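Local coordinates for protein CT_858 (Chlamydia trachomatis, PDB 3DOR) that acts as a secreted protease, probably a serine-type endopeptidase that cuts peptide bonds inside its protein substrates, at residues P299-Q304 with S467-F472; Y348-L353 with L361-H366. All coordinates share one frame; numbering follows the deposited sequence.

Both contacts lie in the peptidase S41 region of the chain, with centres about 11 Å apart, and they bring together a loop, two helices and a strand of that region. Contact 1 sets the loop after strand 290-297 against the start of helix 468-478; contact 2 sets helix 346-354 against strand 361-368. Along the chain they run 299-304, 348-353, 361-366, 467-472, so both halves of contact 2 fall between the halves of contact 1. The two also touch directly: L349 packs on the Y301 ring, and L353 packs on F472. Helix 346-354 thereby ties the seven-stranded mixed sheet's connections to the five-stranded antiparallel sheet, giving one continuous buried core.

Contact 1. Residues P299-Q304 with S467-F472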
loop_
_atom_site.group_PDB
_atom_site.type_symbol
_atom_site.label_atom_id
_atom_site.label_comp_id
_atom_site.label_asym_id
_atom_site.label_seq_id
_atom_site.Cartn_x
_atom_site.Cartn_y
_atom_site.Cartn_z
ATOM N N PRO B 299 -18.824 16.461 -8.190
ATOM C CA PRO B 299 -17.435 16.827 -8.472
ATOM C C PRO B 299 -16.398 15.719 -8.633
ATOM O O PRO B 299 -15.444 15.860 -9.411
ATOM C CB PRO B 299 -17.110 17.779 -7.321
ATOM C CG PRO B 299 -17.787 17.106 -6.166
ATOM C CD PRO B 299 -19.122 16.618 -6.750
ATOM N N THR B 300 -16.572 14.626 -7.904
ATOM C CA THR B 300 -15.632 13.515 -7.972
ATOM C C THR B 300 -16.312 12.257 -7.463
ATOM O O THR B 300 -17.335 12.341 -6.774
ATOM C CB THR B 300 -14.402 13.774 -7.081
ATOM O OG1 THR B 300 -13.565 12.613 -7.078
ATOM C CG2 THR B 300 -14.834 14.069 -5.642
ATOM N N TYR B 301 -15.757 11.095 -7.810
ATOM C CA TYR B 301 -16.311 9.844 -7.334
ATOM C C TYR B 301 -15.433 9.221 -6.254
ATOM O O TYR B 301 -15.681 8.107 -5.795
ATOM C CB TYR B 301 -16.578 8.874 -8.494
ATOM C CG TYR B 301 -17.707 9.365 -9.387
ATOM C CD1 TYR B 301 -17.439 10.006 -10.597
ATOM C CD2 TYR B 301 -19.044 9.265 -8.982
ATOM C CE1 TYR B 301 -18.468 10.544 -11.384
ATOM C CE2 TYR B 301 -20.088 9.803 -9.770
ATOM C CZ TYR B 301 -19.785 10.443 -10.963
ATOM O OH TYR B 301 -20.778 11.021 -11.727
ATOM N N SER B 302 -14.388 9.930 -5.852
ATOM C CA SER B 302 -13.580 9.430 -4.749
ATOM C C SER B 302 -14.103 10.331 -3.631
ATOM O O SER B 302 -13.553 11.394 -3.339
ATOM C CB SER B 302 -12.075 9.617 -5.003
ATOM O OG SER B 302 -11.706 10.971 -4.997
ATOM N N TRP B 303 -15.220 9.906 -3.047
ATOM C CA TRP B 303 -15.899 10.667 -2.009
ATOM C C TRP B 303 -15.032 11.244 -0.902
ATOM O O TRP B 303 -15.318 12.327 -0.398
ATOM C CB TRP B 303 -17.021 9.825 -1.389
ATOM C CG TRP B 303 -16.583 8.480 -0.909
ATOM C CD1 TRP B 303 -16.399 7.350 -1.664
ATOM C CD2 TRP B 303 -16.299 8.108 0.444
ATOM N NE1 TRP B 303 -16.022 6.297 -0.857
ATOM C CE2 TRP B 303 -15.954 6.737 0.439
ATOM C CE3 TRP B 303 -16.305 8.803 1.660
ATOM C CZ2 TRP B 303 -15.624 6.046 1.609
ATOM C CZ3 TRP B 303 -15.975 8.114 2.823
ATOM C CH2 TRP B 303 -15.638 6.749 2.787
ATOM N N GLN B 304 -13.978 10.532 -0.528
ATOM C CA GLN B 304 -13.102 10.986 0.541
ATOM C C GLN B 304 -12.315 12.255 0.200
ATOM O O GLN B 304 -11.870 12.972 1.094
ATOM C CB GLN B 304 -12.148 9.847 0.941
ATOM C CG GLN B 304 -12.878 8.525 1.210
ATOM C CD GLN B 304 -12.025 7.475 1.917
ATOM O OE1 GLN B 304 -11.666 7.627 3.091
ATOM N NE2 GLN B 304 -11.702 6.399 1.203
ATOM N N SER B 467 -12.710 7.999 -16.124
ATOM C CA SER B 467 -13.156 6.759 -15.466
ATOM C C SER B 467 -14.609 6.760 -14.992
ATOM O O SER B 467 -15.522 6.684 -15.820
ATOM C CB SER B 467 -12.213 6.383 -14.307
ATOM O OG SER B 467 -12.020 7.453 -13.402
ATOM N N CYS B 468 -14.848 6.822 -13.683
ATOM C CA CYS B 468 -16.236 6.831 -13.227
ATOM C C CYS B 468 -17.023 7.974 -13.867
ATOM O O CYS B 468 -18.226 7.841 -14.070
ATOM C CB CYS B 468 -16.314 6.913 -11.698
ATOM S SG CYS B 468 -15.793 5.378 -10.874
ATOM N N ALA B 469 -16.348 9.082 -14.190
ATOM C CA ALA B 469 -17.007 10.228 -14.841
ATOM C C ALA B 469 -17.245 9.928 -16.333
ATOM O O ALA B 469 -17.952 10.676 -17.035
ATOM C CB ALA B 469 -16.184 11.499 -14.666
ATOM N N ASP B 470 -16.617 8.850 -16.816
ATOM C CA ASP B 470 -16.848 8.368 -18.177
ATOM C C ASP B 470 -18.094 7.480 -17.998
ATOM O O ASP B 470 -19.072 7.590 -18.736
ATOM C CB ASP B 470 -15.723 7.433 -18.682
ATOM C CG ASP B 470 -14.563 8.170 -19.335
ATOM O OD1 ASP B 470 -14.804 8.968 -20.267
ATOM O OD2 ASP B 470 -13.405 7.931 -18.924
ATOM N N PHE B 471 -18.032 6.600 -16.996
ATOM C CA PHE B 471 -19.101 5.628 -16.714
ATOM C C PHE B 471 -20.482 6.177 -16.339
ATOM O O PHE B 471 -21.510 5.635 -16.779
ATOM C CB PHE B 471 -18.653 4.659 -15.606
ATOM C CG PHE B 471 -17.346 3.950 -15.890
ATOM C CD1 PHE B 471 -16.589 3.419 -14.837
ATOM C CD2 PHE B 471 -16.867 3.818 -17.193
ATOM C CE1 PHE B 471 -15.360 2.765 -15.084
ATOM C CE2 PHE B 471 -15.652 3.173 -17.454
ATOM C CZ PHE B 471 -14.896 2.645 -16.397
ATOM N N PHE B 472 -20.510 7.225 -15.516
ATOM C CA PHE B 472 -21.774 7.819 -15.078
ATOM C C PHE B 472 -22.678 8.135 -16.273
ATOM O O PHE B 472 -23.791 7.623 -16.359
ATOM C CB PHE B 472 -21.518 9.095 -14.240
ATOM C CG PHE B 472 -22.774 9.726 -13.668
ATOM C CD1 PHE B 472 -23.406 9.172 -12.559
ATOM C CD2 PHE B 472 -23.301 10.900 -14.224
ATOM C CE1 PHE B 472 -24.549 9.780 -11.995
ATOM C CE2 PHE B 472 -24.436 11.515 -13.680
ATOM C CZ PHE B 472 -25.063 10.953 -12.555
#
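With chi1 at -68°, Y301 carries its CG anti to its own carbonyl carbon, which sends the ring out of the loop toward the first turn of helix 468-478; F472 does the reverse, its CG anti to the backbone N (chi1 -176°), and its side chain crosses that of Y301 at about a right angle. The ring runs along the helix start. Y301 CD1 sits 3.5 Å from C468 CB, and one atom further out Y301 CE1 lies 3.8 Å from A469 CA. At the far end the hydroxyl reaches over one face of the F472 ring, with Y301 OH 3.1 Å from F472 CG, off toward the rim. The two rings are tilted by 35° and make an oblique pair. C468 SG adds a looser oblique contact, 5.5 Å from the centroid of the Y301 ring.

That buried hydroxyl gives its hydrogen bond to Q338 OE1, so its contact with the F472 face is packing; Q338 NE2 bonds to A469 O, and one amide thus holds both tyrosine and helix. Around Y301 the loop is tightened by an ST turn, S302 N donating to T300 OG1 at 3.1 Å and almost straight. Helix 468-478 is the crossover between parallel strands 457-461 and 483-486, a beta-alpha-beta unit consistent with the ClpP/crotonase fold of S41 peptidases.

Contact 2. Residues Y348-L353 with L361-H366; sequences YLYALL and LELPKH
Y350 lays one face of its ring under L363, whose CD1 stands 4.1 Å from the Y350 ring centroid and 26° off the normal, a CH-pi contact. It is the main point where helix 346-354 packs on strand 361-368, a member of the five-stranded antiparallel sheet in the S41 region. The two side chains come at each other from opposite directions, and the leucine straddles the hydroxyl end of the ring, CD1 over the face and CD2 beyond the rim: L363 CD2 is 3.7 Å from Y350 CE1, while L363 CD1 also comes within 3.8 Å of Y350 CZ. Y350 does not start out aimed at the strand; its CG is anti to the carbonyl carbon (chi1 -74°), and this swings the ring and its hydroxyl across to L363.

One turn further along the helix, L353 faces L361 more loosely. The nearest atoms there are the backbone L353 O and the methyl L361 CD1, 4.4 Å apart, a loose contact at the limit of touching. I445 on the neighbouring strand 444-445 lies against Y350, L353 and L363 and so binds the two ends of the contact together. From helix 468-478, V475 packs on L363, and L476 on L353. All four residues that meet across the contact are buried.

A polar link joins the segments beyond the leucine: one water donates to both sides, the water oxygen lying 2.8 Å from Y350 OH and 3.0 Å from P364 O, the carbonyl just after L363.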
loop_
_atom_site.group_PDB
_atom_site.type_symbol
_atom_site.label_atom_id
_atom_site.label_comp_id
_atom_site.label_asym_id
_atom_site.label_seq_id
_atom_site.Cartn_x
_atom_site.Cartn_y
_atom_site.Cartn_z
ATOM N N TYR B 348 -19.073 3.679 -5.137
ATOM C CA TYR B 348 -19.694 4.956 -4.796
ATOM C C TYR B 348 -20.480 5.471 -6.004
ATOM O O TYR B 348 -21.588 5.991 -5.872
ATOM C CB TYR B 348 -18.627 5.964 -4.395
ATOM C CG TYR B 348 -19.158 7.364 -4.154
ATOM C CD1 TYR B 348 -20.008 7.635 -3.075
ATOM C CD2 TYR B 348 -18.777 8.422 -4.980
ATOM C CE1 TYR B 348 -20.458 8.934 -2.821
ATOM C CE2 TYR B 348 -19.218 9.724 -4.740
ATOM C CZ TYR B 348 -20.055 9.975 -3.655
ATOM O OH TYR B 348 -20.453 11.262 -3.385
ATOM N N LEU B 349 -19.882 5.327 -7.185
ATOM C CA LEU B 349 -20.518 5.720 -8.436
ATOM C C LEU B 349 -21.835 4.948 -8.531
ATOM O O LEU B 349 -22.873 5.513 -8.879
ATOM C CB LEU B 349 -19.602 5.363 -9.620
ATOM C CG LEU B 349 -20.067 5.408 -11.094
ATOM C CD1 LEU B 349 -20.937 4.238 -11.365
ATOM C CD2 LEU B 349 -20.810 6.699 -11.416
ATOM N N TYR B 350 -21.788 3.658 -8.201
ATOM C CA TYR B 350 -22.978 2.806 -8.253
ATOM C C TYR B 350 -24.044 3.244 -7.254
ATOM O O TYR B 350 -25.232 3.159 -7.538
ATOM C CB TYR B 350 -22.605 1.334 -7.993
ATOM C CG TYR B 350 -21.901 0.644 -9.148
ATOM C CD1 TYR B 350 -21.568 1.340 -10.314
ATOM C CD2 TYR B 350 -21.567 -0.710 -9.076
ATOM C CE1 TYR B 350 -20.919 0.708 -11.380
ATOM C CE2 TYR B 350 -20.924 -1.350 -10.130
ATOM C CZ TYR B 350 -20.601 -0.636 -11.278
ATOM O OH TYR B 350 -19.954 -1.270 -12.309
ATOM N N ALA B 351 -23.624 3.706 -6.082
ATOM C CA ALA B 351 -24.574 4.163 -5.074
ATOM C C ALA B 351 -25.336 5.390 -5.585
ATOM O O ALA B 351 -26.551 5.485 -5.447
ATOM C CB ALA B 351 -23.841 4.506 -3.786
ATOM N N LEU B 352 -24.618 6.334 -6.173
ATOM C CA LEU B 352 -25.255 7.535 -6.696
ATOM C C LEU B 352 -26.235 7.201 -7.814
ATOM O O LEU B 352 -27.339 7.746 -7.857
ATOM C CB LEU B 352 -24.198 8.525 -7.184
ATOM C CG LEU B 352 -23.193 8.944 -6.102
ATOM C CD1 LEU B 352 -22.451 10.199 -6.578
ATOM C CD2 LEU B 352 -23.917 9.234 -4.780
ATOM N N LEU B 353 -25.841 6.306 -8.717
ATOM C CA LEU B 353 -26.730 5.897 -9.801
ATOM C C LEU B 353 -27.999 5.240 -9.237
ATOM O O LEU B 353 -29.101 5.453 -9.754
ATOM C CB LEU B 353 -26.014 4.917 -10.739
ATOM C CG LEU B 353 -24.965 5.543 -11.676
ATOM C CD1 LEU B 353 -24.055 4.476 -12.233
ATOM C CD2 LEU B 353 -25.663 6.284 -12.811
ATOM N N LEU B 361 -30.617 -0.498 -14.051
ATOM C CA LEU B 361 -29.807 0.032 -15.142
ATOM C C LEU B 361 -28.701 -0.956 -15.518
ATOM O O LEU B 361 -27.880 -1.319 -14.682
ATOM C CB LEU B 361 -29.178 1.369 -14.727
ATOM C CG LEU B 361 -30.131 2.492 -14.293
ATOM C CD1 LEU B 361 -29.330 3.690 -13.803
ATOM C CD2 LEU B 361 -31.026 2.877 -15.455
ATOM N N GLU B 362 -28.689 -1.392 -16.774
ATOM C CA GLU B 362 -27.670 -2.322 -17.253
ATOM C C GLU B 362 -26.303 -1.663 -17.133
ATOM O O GLU B 362 -26.161 -0.482 -17.420
ATOM C CB GLU B 362 -27.926 -2.686 -18.717
ATOM C CG GLU B 362 -28.670 -3.990 -18.921
ATOM C CD GLU B 362 -27.861 -5.191 -18.469
ATOM O OE1 GLU B 362 -26.713 -5.336 -18.939
ATOM O OE2 GLU B 362 -28.371 -5.986 -17.650
ATOM N N LEU B 363 -25.302 -2.427 -16.711
ATOM C CA LEU B 363 -23.958 -1.894 -16.562
ATOM C C LEU B 363 -23.000 -2.473 -17.584
ATOM O O LEU B 363 -23.122 -3.632 -17.971
ATOM C CB LEU B 363 -23.410 -2.210 -15.166
ATOM C CG LEU B 363 -24.020 -1.464 -13.973
ATOM C CD1 LEU B 363 -23.718 -2.195 -12.665
ATOM C CD2 LEU B 363 -23.450 -0.051 -13.949
ATOM N N PRO B 364 -22.045 -1.662 -18.055
ATOM C CA PRO B 364 -21.079 -2.179 -19.023
ATOM C C PRO B 364 -20.158 -3.138 -18.253
ATOM O O PRO B 364 -19.906 -2.939 -17.060
ATOM C CB PRO B 364 -20.354 -0.920 -19.493
ATOM C CG PRO B 364 -20.492 0.019 -18.338
ATOM C CD PRO B 364 -21.903 -0.206 -17.892
ATOM N N LYS B 365 -19.662 -4.167 -18.931
ATOM C CA LYS B 365 -18.792 -5.154 -18.303
ATOM C C LYS B 365 -17.337 -4.844 -18.593
ATOM O O LYS B 365 -17.042 -3.992 -19.421
ATOM C CB LYS B 365 -19.137 -6.559 -18.810
ATOM C CG LYS B 365 -20.530 -7.019 -18.413
ATOM C CD LYS B 365 -20.808 -8.425 -18.926
ATOM C CE LYS B 365 -22.194 -8.906 -18.498
ATOM N NZ LYS B 365 -23.275 -8.066 -19.087
ATOM N N HIS B 366 -16.432 -5.542 -17.918
ATOM C CA HIS B 366 -15.003 -5.305 -18.107
ATOM C C HIS B 366 -14.189 -6.523 -18.559
ATOM O O HIS B 366 -14.374 -7.623 -18.039
ATOM C CB HIS B 366 -14.395 -4.776 -16.809
ATOM C CG HIS B 366 -14.738 -3.349 -16.512
ATOM N ND1 HIS B 366 -13.776 -2.369 -16.365
ATOM C CD2 HIS B 366 -15.929 -2.737 -16.315
ATOM C CE1 HIS B 366 -14.361 -1.220 -16.089
ATOM N NE2 HIS B 366 -15.669 -1.414 -16.053
HETATM O O HOH W 1 -19.967 -0.725 -15.024
#